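Thioredoxin Reductase (Burkholderia cenocepacia, PDB 4F82) probably reduces hydrogen peroxide and organic hydroperoxides as a thiol-specific peroxidase of the Prx5 group of peroxiredoxins, helping to protect the cell against oxidative stress. Local coordinates at residues 21-25 against 93-97. Sequence-based numbering, arbitrary orientation.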
# COMPACT_ATOMS: atom_id res chain seq x y z
N LEU A 21 6.28 14.16 1.35
CA LEU A 21 5.06 13.41 1.10
C LEU A 21 4.78 13.50 -0.39
O LEU A 21 5.35 14.34 -1.08
CB LEU A 21 3.89 14.02 1.89
CG LEU A 21 3.93 13.95 3.43
CD1 LEU A 21 2.68 14.58 4.08
CD2 LEU A 21 4.08 12.52 3.87
N PHE A 22 3.91 12.63 -0.89
CA PHE A 22 3.45 12.69 -2.27
C PHE A 22 1.91 12.74 -2.33
O PHE A 22 1.20 12.00 -1.62
CB PHE A 22 3.93 11.44 -3.08
CG PHE A 22 5.43 11.38 -3.34
CD1 PHE A 22 5.95 11.59 -4.62
CD2 PHE A 22 6.32 11.05 -2.31
CE1 PHE A 22 7.35 11.53 -4.85
CE2 PHE A 22 7.74 10.99 -2.56
CZ PHE A 22 8.24 11.21 -3.81
N GLU A 23 1.40 13.57 -3.23
CA GLU A 23 -0.04 13.60 -3.54
C GLU A 23 -0.25 13.34 -5.02
O GLU A 23 0.41 13.93 -5.88
CB GLU A 23 -0.66 14.94 -3.14
CG GLU A 23 -2.14 15.04 -3.49
CD GLU A 23 -2.72 16.39 -3.16
OE1 GLU A 23 -1.96 17.40 -3.17
OE2 GLU A 23 -3.95 16.44 -2.92
N PHE A 24 -1.18 12.42 -5.31
CA PHE A 24 -1.44 12.06 -6.70
C PHE A 24 -2.35 13.13 -7.28
O PHE A 24 -3.41 13.41 -6.72
CB PHE A 24 -2.12 10.68 -6.74
CG PHE A 24 -2.24 10.10 -8.13
CD1 PHE A 24 -1.28 9.19 -8.60
CD2 PHE A 24 -3.29 10.46 -8.98
CE1 PHE A 24 -1.37 8.63 -9.90
CE2 PHE A 24 -3.39 9.92 -10.28
CZ PHE A 24 -2.43 8.98 -10.73
N ILE A 25 -1.93 13.75 -8.39
CA ILE A 25 -2.67 14.86 -8.97
C ILE A 25 -3.13 14.46 -10.37
O ILE A 25 -2.30 14.21 -11.23
CB ILE A 25 -1.77 16.11 -9.13
CG1 ILE A 25 -1.14 16.55 -7.80
CG2 ILE A 25 -2.56 17.24 -9.76
CD1 ILE A 25 -2.14 16.83 -6.69
N ASP A 93 1.73 4.46 -0.73
CA ASP A 93 2.30 5.27 -1.81
C ASP A 93 1.20 6.13 -2.50
O ASP A 93 -0.00 5.92 -2.24
CB ASP A 93 2.95 4.34 -2.83
CG ASP A 93 1.94 3.40 -3.48
OD1 ASP A 93 1.86 2.19 -3.07
OD2 ASP A 93 1.22 3.89 -4.40
N ALA A 94 1.58 7.08 -3.36
CA ALA A 94 0.57 7.98 -3.96
C ALA A 94 -0.34 7.37 -4.99
O ALA A 94 -1.41 7.89 -5.23
CB ALA A 94 1.22 9.27 -4.54
N PHE A 95 0.08 6.29 -5.67
CA PHE A 95 -0.83 5.64 -6.64
C PHE A 95 -2.04 5.05 -5.93
O PHE A 95 -3.18 5.18 -6.37
CB PHE A 95 -0.08 4.56 -7.45
CG PHE A 95 0.98 5.14 -8.33
CD1 PHE A 95 0.65 5.66 -9.56
CD2 PHE A 95 2.30 5.21 -7.90
CE1 PHE A 95 1.63 6.26 -10.39
CE2 PHE A 95 3.30 5.79 -8.71
CZ PHE A 95 2.96 6.32 -9.94
N VAL A 96 -1.77 4.36 -4.82
CA VAL A 96 -2.83 3.79 -4.00
C VAL A 96 -3.71 4.91 -3.37
O VAL A 96 -4.95 4.85 -3.44
CB VAL A 96 -2.25 2.80 -2.97
CG1 VAL A 96 -3.32 2.39 -1.94
CG2 VAL A 96 -1.67 1.55 -3.70
N MET A 97 -3.08 5.94 -2.81
CA MET A 97 -3.83 7.07 -2.21
C MET A 97 -4.67 7.80 -3.24
O MET A 97 -5.79 8.20 -2.96
CB MET A 97 -2.90 8.05 -1.51
CG MET A 97 -2.22 7.45 -0.29
SD MET A 97 -3.37 7.12 1.09
CE MET A 97 -3.45 8.78 1.82
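Segment 21-25, on strand 20-25, passes over the first turn of the helix that starts at Ala94, the backbones coming closest at Phe24 and Ala94, whose CA atoms are 5.3 Å apart. No hydrogen bond joins the two segments. The methyl of Ala94 points at the strand and meets two CB atoms: Ala94 CB is 3.8 Å from Phe22 CB, and Ala94 CB is 4.2 Å from Phe24 CB. Phe24 CB also rests on Ala94 O, at 3.3 Å. With its CG anti to the backbone N (chi1 -171°), Phe24 carries its ring past that carbonyl to Phe95, where Phe24 CE1 comes within 3.6 Å of Phe95 CD1. The CD1-CE1 side of Phe95 lies at the edge of the Phe24 ring, and the two planes are inclined at 65°, between a stack and a T-shaped pair. The Phe22 ring leads away from the helix, and Phe22 packs on Gly134 of the second subunit. Asp93 N-caps the helix: Val96 N donates to Asp93 OD2 at 3.1 Å, nearly straight (168°) but from above the carboxylate plane. Asp93 OD1 forms a salt bridge with Arg138 of the second subunit, tying the helix start to the dimer interface. The contact joins strand 20-25, paired with strands 35-40 and 111-114, to the helix after strand 85-90, within the thioredoxin-like fold of a peroxiredoxin.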